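LYND (Lyngbya aestuarii, PDB 4V1T) is probably an ATP-dependent YcaO cyclodehydratase that turns cysteine side chains of a precursor peptide into thiazoline heterocycles, as in cyanobactin biosynthesis. Local coordinates at residues Glu423-Tyr428 / Ile725-Val730; Glu492-Trp497 / Leu511-Tyr516; Arg526-Gly531 / Val729-Val734; Lys329-Pro334 / Thr537-Ile542. All coordinates share one frame; numbering follows the deposited sequence.

In the fold
Interactions 1 and 3 both use strand 728-733: interaction 1 lays helix 413-429 against its start, and interaction 3 ties the 526-531 loop to its later part. Interaction 2 lies on the same antiparallel sheet, on strand 491-498, with its centre about 9 Å from that of interaction 3. Interaction 4 is the most superficial, binding the 329-334 loop to the first turn of helix 538-561, which packs on Val730. Chemistry follows place. Buried interaction 1 is apolar between its segments, with carboxylates left for magnesium and ADP; interaction 3 buries a lysine ammonium among oxygens; interaction 2 mixes a sulfur contact with a carboxylate-phenol bond; interaction 4 relies on a salt bridge.

Interaction 1: residues Glu423-Tyr428 / Ile725-Val730; sequences EAVERY and IGLNVV. With MG (magnesium ion), chain M; ADP (adenosine-5'-diphosphate), chain L.
Helical residues 423-428 pass over the loop 725-727 and the first residues of strand 728-733, the backbones coming closest where the CA atoms of Glu426 and Val729 stand 5.8 Å apart. Val425, its CG1 anti to the backbone N, meets Ile725 tip to tip, and the 3.2 Å between Val425 CG1 and Ile725 CG2 is tighter than usual van der Waals contact. The same methyl lies 3.8 Å from Leu727 CD2, the side chains crossing obliquely. Ile725 CD1 also reaches Tyr428 CE2, at 3.6 Å, while Val729 CG1 lies 3.7 Å from Glu426 O. The carboxylates of this turn point elsewhere. Glu423, extended beyond CG, places OE2 2.0 Å from the magnesium ion, whose shell ADP O3B, three waters and one atom from elsewhere complete; Glu423 OE1 is held by Ser407 N. Glu426 bends at chi2 (-146°) so that OE1 accepts a 2.6 Å hydrogen bond from ADP O3'. One helical turn gives an apolar side to the core and two carboxylates to the nucleotide site of the YcaO domain. Strand 532-535 packs alongside, Ala534 touching Glu426, Leu727 and Val729; strand 406-410 lies against Glu423, Ala424 and Arg427, and helix 204-213 meets Tyr428 and Ile725.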
# COMPACT_ATOMS: atom_id res chain seq x y z
N GLU B 423 -16.39 6.69 -4.79
CA GLU B 423 -17.01 7.93 -5.26
C GLU B 423 -16.38 8.35 -6.57
O GLU B 423 -17.05 8.83 -7.48
CB GLU B 423 -16.88 9.07 -4.24
CG GLU B 423 -18.03 10.07 -4.31
CD GLU B 423 -17.80 11.34 -3.51
OE1 GLU B 423 -16.85 12.10 -3.83
OE2 GLU B 423 -18.58 11.59 -2.57
N ALA B 424 -15.07 8.17 -6.67
CA ALA B 424 -14.35 8.56 -7.89
C ALA B 424 -14.84 7.71 -9.09
O ALA B 424 -15.04 8.23 -10.18
CB ALA B 424 -12.86 8.42 -7.69
N VAL B 425 -15.03 6.41 -8.86
CA VAL B 425 -15.55 5.53 -9.90
C VAL B 425 -17.03 5.81 -10.16
O VAL B 425 -17.51 5.68 -11.29
CB VAL B 425 -15.37 4.05 -9.51
CG1 VAL B 425 -16.00 3.14 -10.56
CG2 VAL B 425 -13.90 3.72 -9.35
N GLU B 426 -17.75 6.21 -9.12
CA GLU B 426 -19.14 6.59 -9.24
C GLU B 426 -19.27 7.79 -10.19
O GLU B 426 -20.10 7.78 -11.09
CB GLU B 426 -19.72 6.94 -7.86
CG GLU B 426 -21.15 7.50 -7.88
CD GLU B 426 -21.39 8.54 -6.79
OE1 GLU B 426 -21.02 8.28 -5.63
OE2 GLU B 426 -21.94 9.62 -7.09
N ARG B 427 -18.45 8.81 -9.97
CA ARG B 427 -18.51 10.01 -10.78
C ARG B 427 -18.13 9.73 -12.22
O ARG B 427 -18.74 10.26 -13.14
CB ARG B 427 -17.62 11.10 -10.19
CG ARG B 427 -18.02 11.54 -8.78
CD ARG B 427 -19.27 12.40 -8.75
NE ARG B 427 -19.77 12.55 -7.38
CZ ARG B 427 -19.21 13.33 -6.45
NH1 ARG B 427 -18.11 14.04 -6.73
NH2 ARG B 427 -19.74 13.40 -5.23
N TYR B 428 -17.13 8.88 -12.43
CA TYR B 428 -16.71 8.54 -13.79
C TYR B 428 -17.81 7.79 -14.55
O TYR B 428 -18.09 8.10 -15.70
CB TYR B 428 -15.43 7.70 -13.77
CG TYR B 428 -15.14 7.02 -15.10
CD1 TYR B 428 -14.44 7.67 -16.10
CD2 TYR B 428 -15.58 5.72 -15.34
CE1 TYR B 428 -14.19 7.06 -17.31
CE2 TYR B 428 -15.34 5.09 -16.56
CZ TYR B 428 -14.64 5.76 -17.54
OH TYR B 428 -14.39 5.14 -18.74
N ILE B 725 -15.18 -1.31 -15.85
CA ILE B 725 -15.00 -0.83 -14.48
C ILE B 725 -15.32 -1.93 -13.47
O ILE B 725 -14.53 -2.19 -12.56
CB ILE B 725 -15.92 0.38 -14.20
CG1 ILE B 725 -15.55 1.56 -15.10
CG2 ILE B 725 -15.86 0.79 -12.73
CD1 ILE B 725 -14.16 2.11 -14.86
N GLY B 726 -16.47 -2.57 -13.64
CA GLY B 726 -16.88 -3.69 -12.80
C GLY B 726 -17.74 -3.25 -11.63
O GLY B 726 -18.84 -3.75 -11.45
N LEU B 727 -17.23 -2.31 -10.85
CA LEU B 727 -17.98 -1.74 -9.73
C LEU B 727 -19.32 -1.20 -10.19
O LEU B 727 -19.39 -0.42 -11.14
CB LEU B 727 -17.18 -0.61 -9.07
CG LEU B 727 -17.78 -0.01 -7.80
CD1 LEU B 727 -17.73 -1.02 -6.65
CD2 LEU B 727 -17.07 1.28 -7.42
N ASN B 728 -20.38 -1.63 -9.53
CA ASN B 728 -21.72 -1.20 -9.90
C ASN B 728 -21.96 0.26 -9.58
O ASN B 728 -21.64 0.71 -8.49
CB ASN B 728 -22.76 -2.07 -9.20
CG ASN B 728 -22.71 -3.52 -9.64
OD1 ASN B 728 -22.36 -4.40 -8.86
ND2 ASN B 728 -23.06 -3.77 -10.89
N VAL B 729 -22.51 0.98 -10.54
CA VAL B 729 -22.89 2.37 -10.36
C VAL B 729 -24.29 2.58 -10.91
O VAL B 729 -24.59 2.15 -12.03
CB VAL B 729 -21.90 3.33 -11.04
CG1 VAL B 729 -22.31 4.79 -10.79
CG2 VAL B 729 -20.49 3.09 -10.54
N VAL B 730 -25.13 3.27 -10.14
CA VAL B 730 -26.50 3.57 -10.57
C VAL B 730 -26.87 5.01 -10.29
O VAL B 730 -26.22 5.69 -9.50
CB VAL B 730 -27.53 2.70 -9.85
CG1 VAL B 730 -27.30 1.22 -10.15
CG2 VAL B 730 -27.49 2.96 -8.35
MG MG M . -19.20 12.54 -0.92
PB ADP L . -21.56 10.49 -0.16
O1B ADP L . -22.65 10.32 -1.19
O2B ADP L . -21.97 11.27 1.05
O3B ADP L . -20.26 10.92 -0.77
PA ADP L . -19.98 8.26 0.84
O1A ADP L . -20.27 7.36 2.02
O2A ADP L . -18.85 9.27 0.95
O3A ADP L . -21.36 8.97 0.38
O5' ADP L . -19.69 7.32 -0.42
C5' ADP L . -19.16 7.84 -1.62
C4' ADP L . -19.46 6.85 -2.73
O4' ADP L . -18.69 5.66 -2.55
C3' ADP L . -20.91 6.41 -2.72
O3' ADP L . -21.33 6.24 -4.07
C2' ADP L . -20.93 5.07 -2.03
O2' ADP L . -21.92 4.19 -2.57
C1' ADP L . -19.54 4.54 -2.32
N9 ADP L . -19.04 3.72 -1.19
C8 ADP L . -18.77 4.14 0.06
N7 ADP L . -18.32 3.12 0.83
C5 ADP L . -18.29 2.02 0.06
C6 ADP L . -17.92 0.61 0.24
N6 ADP L . -17.47 0.19 1.45
N1 ADP L . -18.04 -0.23 -0.81
C2 ADP L . -18.48 0.20 -2.01
N3 ADP L . -18.84 1.48 -2.25
C4 ADP L . -18.77 2.42 -1.27
O HOH W 1 -19.43 13.31 0.95
O HOH W 2 -17.62 11.08 -0.16
O HOH W 3 -17.54 13.49 -1.62

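Interaction 2: residues Glu492-Trp497 / Leu511-Tyr516; sequences EWTPVW and LCYYHY
Tyr516 leaves the loop with CG anti to the backbone N (chi1 176°), and its CB carries the ring toward strand 491-498. Farther along, CE1 and CZ each lie 3.3 Å from Glu492 OE1, which sits at the ring edge near its plane. At the tip, OH donates to Glu492 OE1 in a very short hydrogen bond of 2.4 Å. The carboxylate is turned 46° from the ring, and the phenol meets OE1 from above the carboxylate plane. If accurate, so short a distance suggests a strong bond; Arg438 is a long, weak ion-pair partner of Glu492. A water donates to Tyr516 OH at 2.8 Å and accepts from Glu492 N, so the same hydroxyl is also bridged to the strand backbone. Phe432 packs edge-to-face with the Tyr516 ring.

Deeper in, Cys512 SG lies 3.9 Å from Thr494 CB and 4.3 Å from Val496 CG1, a soft sulfur contact with alternate residues on one side of the strand. Tyr513 brings CE2 obliquely to Thr494 OG1, which lies 3.8 Å away at the ring edge; that hydroxyl is hydrogen-bonded to Pro437 O and Thr509 OG1. Ile718 of strand 716-719 backs Thr494, Val496 and Tyr513. Strand 491-498 and antiparallel strand 503-508 form a beta hairpin in the sheet of the YcaO domain, and the weakly bonded helix 509-512 and following loop fold back over the hairpin's first strand.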
# COMPACT_ATOMS: atom_id res chain seq x y z
N GLU B 492 -33.58 12.44 -27.20
CA GLU B 492 -33.13 11.10 -26.81
C GLU B 492 -33.59 10.76 -25.41
O GLU B 492 -33.25 11.44 -24.44
CB GLU B 492 -31.62 11.00 -26.93
CG GLU B 492 -31.15 10.99 -28.38
CD GLU B 492 -29.66 10.77 -28.53
OE1 GLU B 492 -28.89 11.22 -27.66
OE2 GLU B 492 -29.25 10.15 -29.54
N TRP B 493 -34.41 9.71 -25.30
CA TRP B 493 -34.87 9.22 -24.01
C TRP B 493 -34.09 7.97 -23.63
O TRP B 493 -33.75 7.16 -24.50
CB TRP B 493 -36.36 8.90 -24.02
CG TRP B 493 -37.26 10.05 -24.38
CD1 TRP B 493 -37.53 10.52 -25.63
CD2 TRP B 493 -38.03 10.85 -23.48
NE1 TRP B 493 -38.42 11.57 -25.56
CE2 TRP B 493 -38.74 11.79 -24.25
CE3 TRP B 493 -38.18 10.87 -22.09
CZ2 TRP B 493 -39.59 12.74 -23.68
CZ3 TRP B 493 -39.02 11.81 -21.53
CH2 TRP B 493 -39.72 12.73 -22.32
N THR B 494 -33.79 7.82 -22.34
CA THR B 494 -33.08 6.66 -21.84
C THR B 494 -34.02 5.79 -21.02
O THR B 494 -34.70 6.30 -20.13
CB THR B 494 -31.86 7.07 -20.99
OG1 THR B 494 -30.79 7.47 -21.86
CG2 THR B 494 -31.37 5.91 -20.13
N PRO B 495 -34.07 4.48 -21.30
CA PRO B 495 -34.92 3.60 -20.50
C PRO B 495 -34.43 3.49 -19.07
O PRO B 495 -33.23 3.32 -18.84
CB PRO B 495 -34.82 2.25 -21.22
CG PRO B 495 -33.52 2.29 -21.92
CD PRO B 495 -33.35 3.72 -22.35
N VAL B 496 -35.36 3.56 -18.13
CA VAL B 496 -35.06 3.42 -16.72
C VAL B 496 -36.01 2.39 -16.13
O VAL B 496 -37.18 2.29 -16.54
CB VAL B 496 -35.20 4.75 -15.96
CG1 VAL B 496 -34.23 5.79 -16.51
CG2 VAL B 496 -36.63 5.28 -16.04
N TRP B 497 -35.51 1.61 -15.17
CA TRP B 497 -36.31 0.55 -14.58
C TRP B 497 -37.10 1.08 -13.39
O TRP B 497 -36.52 1.56 -12.42
CB TRP B 497 -35.44 -0.63 -14.15
CG TRP B 497 -36.25 -1.84 -13.74
CD1 TRP B 497 -36.46 -2.30 -12.48
CD2 TRP B 497 -36.97 -2.72 -14.62
NE1 TRP B 497 -37.27 -3.41 -12.51
CE2 TRP B 497 -37.59 -3.68 -13.81
CE3 TRP B 497 -37.15 -2.78 -16.00
CZ2 TRP B 497 -38.38 -4.70 -14.35
CZ3 TRP B 497 -37.93 -3.78 -16.53
CH2 TRP B 497 -38.54 -4.73 -15.70
N LEU B 511 -30.80 13.98 -18.37
CA LEU B 511 -30.94 13.86 -16.91
C LEU B 511 -30.21 12.65 -16.33
O LEU B 511 -29.87 12.64 -15.15
CB LEU B 511 -32.42 13.78 -16.53
CG LEU B 511 -33.17 15.10 -16.34
CD1 LEU B 511 -34.61 14.80 -16.00
CD2 LEU B 511 -32.55 15.95 -15.24
N CYS B 512 -29.97 11.65 -17.16
CA CYS B 512 -29.48 10.35 -16.71
C CYS B 512 -27.95 10.26 -16.64
O CYS B 512 -27.43 9.40 -15.95
CB CYS B 512 -30.01 9.25 -17.63
SG CYS B 512 -31.81 9.12 -17.63
N TYR B 513 -27.25 11.13 -17.36
CA TYR B 513 -25.80 11.09 -17.41
C TYR B 513 -25.20 12.48 -17.37
O TYR B 513 -25.84 13.46 -17.76
CB TYR B 513 -25.34 10.37 -18.68
CG TYR B 513 -25.94 8.99 -18.82
CD1 TYR B 513 -25.38 7.90 -18.15
CD2 TYR B 513 -27.06 8.78 -19.61
CE1 TYR B 513 -25.92 6.63 -18.28
CE2 TYR B 513 -27.61 7.52 -19.75
CZ TYR B 513 -27.04 6.45 -19.07
OH TYR B 513 -27.57 5.20 -19.20
N TYR B 514 -23.96 12.56 -16.90
CA TYR B 514 -23.23 13.83 -16.87
C TYR B 514 -22.82 14.26 -18.27
O TYR B 514 -22.49 13.43 -19.12
CB TYR B 514 -21.95 13.72 -16.01
CG TYR B 514 -22.18 13.41 -14.55
CD1 TYR B 514 -23.11 14.13 -13.81
CD2 TYR B 514 -21.47 12.40 -13.91
CE1 TYR B 514 -23.32 13.85 -12.47
CE2 TYR B 514 -21.68 12.11 -12.58
CZ TYR B 514 -22.60 12.84 -11.86
OH TYR B 514 -22.80 12.56 -10.53
N HIS B 515 -22.82 15.58 -18.48
CA HIS B 515 -22.28 16.18 -19.68
C HIS B 515 -22.86 15.60 -20.96
O HIS B 515 -22.14 15.33 -21.90
CB HIS B 515 -20.74 16.05 -19.70
CG HIS B 515 -20.08 16.65 -18.51
ND1 HIS B 515 -19.63 15.90 -17.44
CD2 HIS B 515 -19.81 17.94 -18.20
CE1 HIS B 515 -19.10 16.70 -16.53
NE2 HIS B 515 -19.20 17.95 -16.97
N TYR B 516 -24.18 15.42 -20.98
CA TYR B 516 -24.87 15.07 -22.22
C TYR B 516 -25.00 16.34 -23.03
O TYR B 516 -25.54 17.31 -22.54
CB TYR B 516 -26.25 14.49 -21.93
CG TYR B 516 -27.05 14.20 -23.18
CD1 TYR B 516 -26.89 13.01 -23.88
CD2 TYR B 516 -27.96 15.13 -23.67
CE1 TYR B 516 -27.61 12.75 -25.03
CE2 TYR B 516 -28.68 14.88 -24.82
CZ TYR B 516 -28.50 13.69 -25.49
OH TYR B 516 -29.20 13.42 -26.63
O HOH W 4 -31.71 14.67 -26.39

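Interaction 3: residues Arg526-Gly531 / Val729-Val734; sequences RGDSNG and VVKVTV
The 526-531 loop meets strand 728-733 at its last residue, where the CA atoms of Gly531 and Val732 are 4.7 Å apart and Val732 N donates to Gly531 O at 3.0 Å, almost straight at 179°, though from above the carbonyl plane. Gly531 CA in turn makes a CA-H...O contact with Val732 O. A CB on Gly531 would clash with that oxygen and, at the positive phi of 94°, would also jam against Asn530 O, so the close approach depends on the bare glycine. Lys731 carries the rest of the contact. Its chain runs fully extended from CG, anti to the backbone N, and bends only at chi4 (75°), which turns NZ into the curve of the loop. There the ammonium donates to Asp528 O at 2.8 Å and to Asn530 O at 2.8 Å, in both cases from above the carbonyl plane. The Asp528 side chain crosses that of Lys731 at about a right angle, and its OD1, met nearly along the C-O axis, closes a 2.9 Å salt bridge with Lys731 NZ. Asn532 OD1, just beyond the loop, is the fourth partner of NZ. A water lies between Asn530 O, Val732 O and Thr733 OG1, extending the junction along the strand. Asn530 OD1 binds Arg552 and Gly531 N binds Glu548, both on helix 538-561. One buried positive charge thus gathers two backbone carbonyls, a carboxylate and an amide oxygen, four acceptors for three N-H, fixing the curve of the loop just before strand 532-535 pairs with strand 728-733; the single carboxylate probably offsets much of the lysine charge.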
# COMPACT_ATOMS: atom_id res chain seq x y z
N ARG B 526 -29.20 19.83 -16.93
CA ARG B 526 -27.83 19.38 -16.68
C ARG B 526 -27.88 18.20 -15.72
O ARG B 526 -28.46 18.32 -14.63
CB ARG B 526 -26.98 20.50 -16.07
CG ARG B 526 -26.48 21.52 -17.06
CD ARG B 526 -25.83 22.69 -16.35
NE ARG B 526 -25.50 23.77 -17.29
CZ ARG B 526 -24.98 24.94 -16.94
NH1 ARG B 526 -24.70 25.20 -15.67
NH2 ARG B 526 -24.72 25.85 -17.87
N GLY B 527 -27.31 17.08 -16.12
CA GLY B 527 -27.28 15.90 -15.26
C GLY B 527 -26.61 16.18 -13.93
O GLY B 527 -25.49 16.68 -13.90
N ASP B 528 -27.31 15.90 -12.84
CA ASP B 528 -26.78 16.14 -11.51
C ASP B 528 -26.38 14.82 -10.84
O ASP B 528 -26.61 13.73 -11.39
CB ASP B 528 -27.79 16.91 -10.64
CG ASP B 528 -29.12 16.18 -10.47
OD1 ASP B 528 -29.14 14.94 -10.39
OD2 ASP B 528 -30.15 16.88 -10.39
N SER B 529 -25.78 14.92 -9.66
CA SER B 529 -25.23 13.77 -8.97
C SER B 529 -26.18 13.18 -7.94
O SER B 529 -25.86 12.19 -7.29
CB SER B 529 -23.91 14.15 -8.29
OG SER B 529 -24.10 15.13 -7.28
N ASN B 530 -27.36 13.78 -7.78
CA ASN B 530 -28.30 13.35 -6.75
C ASN B 530 -28.93 11.98 -7.05
O ASN B 530 -29.58 11.79 -8.08
CB ASN B 530 -29.40 14.39 -6.55
CG ASN B 530 -30.22 14.12 -5.31
OD1 ASN B 530 -29.82 13.31 -4.46
ND2 ASN B 530 -31.37 14.78 -5.20
N GLY B 531 -28.73 11.04 -6.14
CA GLY B 531 -29.23 9.69 -6.31
C GLY B 531 -28.18 8.77 -6.92
O GLY B 531 -28.38 7.56 -6.99
N VAL B 729 -22.51 0.98 -10.54
CA VAL B 729 -22.89 2.37 -10.36
C VAL B 729 -24.29 2.58 -10.91
O VAL B 729 -24.59 2.15 -12.03
CB VAL B 729 -21.90 3.33 -11.04
CG1 VAL B 729 -22.31 4.79 -10.79
CG2 VAL B 729 -20.49 3.09 -10.54
N VAL B 730 -25.13 3.27 -10.14
CA VAL B 730 -26.50 3.57 -10.57
C VAL B 730 -26.87 5.01 -10.29
O VAL B 730 -26.22 5.69 -9.50
CB VAL B 730 -27.53 2.70 -9.85
CG1 VAL B 730 -27.30 1.22 -10.15
CG2 VAL B 730 -27.49 2.96 -8.35
N LYS B 731 -27.93 5.47 -10.94
CA LYS B 731 -28.60 6.69 -10.53
C LYS B 731 -30.03 6.33 -10.21
O LYS B 731 -30.75 5.83 -11.07
CB LYS B 731 -28.54 7.77 -11.62
CG LYS B 731 -29.31 9.04 -11.27
CD LYS B 731 -29.08 10.16 -12.27
CE LYS B 731 -29.66 11.49 -11.79
NZ LYS B 731 -28.83 12.11 -10.71
N VAL B 732 -30.42 6.57 -8.96
CA VAL B 732 -31.79 6.37 -8.52
C VAL B 732 -32.55 7.69 -8.60
O VAL B 732 -32.06 8.71 -8.11
CB VAL B 732 -31.84 5.84 -7.08
CG1 VAL B 732 -33.26 5.49 -6.71
CG2 VAL B 732 -30.92 4.63 -6.93
N THR B 733 -33.74 7.65 -9.20
CA THR B 733 -34.57 8.83 -9.36
C THR B 733 -35.97 8.58 -8.83
O THR B 733 -36.63 7.64 -9.26
CB THR B 733 -34.66 9.25 -10.84
OG1 THR B 733 -33.37 9.68 -11.27
CG2 THR B 733 -35.66 10.40 -11.03
N VAL B 734 -36.41 9.44 -7.92
CA VAL B 734 -37.76 9.40 -7.37
C VAL B 734 -38.44 10.74 -7.65
O VAL B 734 -38.33 11.67 -6.86
CB VAL B 734 -37.76 9.10 -5.86
CG1 VAL B 734 -39.18 9.02 -5.34
CG2 VAL B 734 -37.05 7.78 -5.58
O HOH W 5 -32.26 11.38 -9.11

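Interaction 4: residues Lys329-Pro334 / Thr537-Ile542; sequences KLESRP and TLEEAI
Glu539 stands between two donors of the 329-334 loop, its chi1 off the staggered positions at 28° and its chain bent at chi2, so that the carboxylate faces the extended backbone. OE1 accepts from Glu331 N at 3.3 Å, and Arg333 NE donates to OE2 at 3.0 Å in a salt bridge. Both donors approach from above the carboxylate plane. The Arg333 and Glu539 side chains cross at about a right angle, the guanidinium and carboxylate planes 57° apart, with OE2 at the guanidinium edge near its plane. Arg333 folds at chi2 (-65°), which also presses its CG to 3.1 Å from Glu539 CG. Thr537 slides past Arg333, its CG2 over one guanidinium face, while Glu331 OE2 lies 3.4 Å above the plane toward the rim, with no N-H pointing at it. Thr537 is the N-cap of helix 538-561: OG1, at the crowded chi1 position, accepts from Glu540 N at 3.0 Å; Glu539, two residues on, lies in the first turn. Leu330 runs past Glu539 the other way, its CD2 beside OE1, and ends with CD1 4.2 Å from Ile542 CD1. Helix 697-710 flanks the loop through Tyr698 and Ile697, and Asp696 binds Ser332 OG and Arg333 N.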
# COMPACT_ATOMS: atom_id res chain seq x y z
N LYS B 329 -32.28 -7.54 -13.06
CA LYS B 329 -32.14 -8.74 -12.24
C LYS B 329 -31.73 -8.39 -10.81
O LYS B 329 -30.54 -8.22 -10.53
CB LYS B 329 -31.09 -9.68 -12.83
CG LYS B 329 -31.42 -10.24 -14.20
CD LYS B 329 -30.30 -11.16 -14.66
CE LYS B 329 -30.58 -11.75 -16.04
NZ LYS B 329 -29.45 -12.62 -16.49
N LEU B 330 -32.71 -8.27 -9.92
CA LEU B 330 -32.43 -8.05 -8.50
C LEU B 330 -32.59 -9.35 -7.72
O LEU B 330 -33.43 -10.17 -8.05
CB LEU B 330 -33.33 -6.96 -7.92
CG LEU B 330 -33.16 -5.52 -8.43
CD1 LEU B 330 -33.57 -4.53 -7.35
CD2 LEU B 330 -31.73 -5.22 -8.89
N GLU B 331 -31.77 -9.52 -6.70
CA GLU B 331 -31.72 -10.76 -5.95
C GLU B 331 -31.18 -10.52 -4.54
O GLU B 331 -30.63 -9.47 -4.26
CB GLU B 331 -30.83 -11.77 -6.68
CG GLU B 331 -29.45 -11.25 -7.02
CD GLU B 331 -28.64 -12.23 -7.85
OE1 GLU B 331 -28.82 -12.24 -9.09
OE2 GLU B 331 -27.84 -12.98 -7.27
N SER B 332 -31.33 -11.52 -3.69
CA SER B 332 -30.92 -11.45 -2.29
C SER B 332 -29.42 -11.22 -2.12
O SER B 332 -28.60 -11.99 -2.62
CB SER B 332 -31.32 -12.74 -1.57
OG SER B 332 -30.73 -12.81 -0.28
N ARG B 333 -29.09 -10.15 -1.40
CA ARG B 333 -27.70 -9.85 -1.04
C ARG B 333 -27.57 -9.77 0.48
O ARG B 333 -27.89 -8.75 1.08
CB ARG B 333 -27.26 -8.54 -1.69
CG ARG B 333 -27.25 -8.55 -3.21
CD ARG B 333 -26.22 -9.51 -3.77
NE ARG B 333 -26.20 -9.50 -5.23
CZ ARG B 333 -25.53 -10.37 -5.98
NH1 ARG B 333 -24.84 -11.35 -5.42
NH2 ARG B 333 -25.57 -10.27 -7.30
N PRO B 334 -27.13 -10.87 1.11
CA PRO B 334 -26.98 -10.87 2.57
C PRO B 334 -25.89 -9.92 3.06
O PRO B 334 -24.77 -9.94 2.55
CB PRO B 334 -26.62 -12.33 2.89
CG PRO B 334 -27.12 -13.12 1.73
CD PRO B 334 -26.95 -12.22 0.54
N THR B 537 -22.60 -4.41 -5.28
CA THR B 537 -23.70 -5.02 -6.02
C THR B 537 -24.66 -3.92 -6.47
O THR B 537 -24.59 -2.80 -5.98
CB THR B 537 -24.47 -6.03 -5.16
OG1 THR B 537 -25.29 -5.33 -4.22
CG2 THR B 537 -23.53 -6.96 -4.41
N LEU B 538 -25.55 -4.25 -7.40
CA LEU B 538 -26.56 -3.31 -7.86
C LEU B 538 -27.45 -2.87 -6.72
O LEU B 538 -27.74 -1.69 -6.58
CB LEU B 538 -27.43 -3.93 -8.97
CG LEU B 538 -26.94 -3.84 -10.41
CD1 LEU B 538 -27.90 -4.59 -11.32
CD2 LEU B 538 -26.79 -2.38 -10.85
N GLU B 539 -27.90 -3.83 -5.92
CA GLU B 539 -28.88 -3.52 -4.87
C GLU B 539 -28.23 -2.70 -3.77
O GLU B 539 -28.90 -1.94 -3.07
CB GLU B 539 -29.53 -4.79 -4.31
CG GLU B 539 -28.69 -6.06 -4.38
CD GLU B 539 -28.72 -6.73 -5.74
OE1 GLU B 539 -29.81 -6.95 -6.28
OE2 GLU B 539 -27.63 -7.04 -6.27
N GLU B 540 -26.92 -2.84 -3.61
CA GLU B 540 -26.16 -2.05 -2.65
C GLU B 540 -26.11 -0.61 -3.11
O GLU B 540 -26.30 0.33 -2.33
CB GLU B 540 -24.74 -2.61 -2.53
CG GLU B 540 -24.09 -2.41 -1.18
CD GLU B 540 -22.71 -3.06 -1.11
OE1 GLU B 540 -22.64 -4.29 -0.89
OE2 GLU B 540 -21.70 -2.34 -1.32
N ALA B 541 -25.85 -0.42 -4.40
CA ALA B 541 -25.76 0.90 -4.98
C ALA B 541 -27.13 1.60 -5.00
O ALA B 541 -27.22 2.80 -4.75
CB ALA B 541 -25.18 0.81 -6.38
N ILE B 542 -28.17 0.84 -5.30
CA ILE B 542 -29.53 1.38 -5.32
C ILE B 542 -29.95 1.86 -3.93
O ILE B 542 -30.54 2.92 -3.80
CB ILE B 542 -30.54 0.33 -5.82
CG1 ILE B 542 -30.31 0.07 -7.31
CG2 ILE B 542 -31.97 0.80 -5.60
CD1 ILE B 542 -31.11 -1.11 -7.86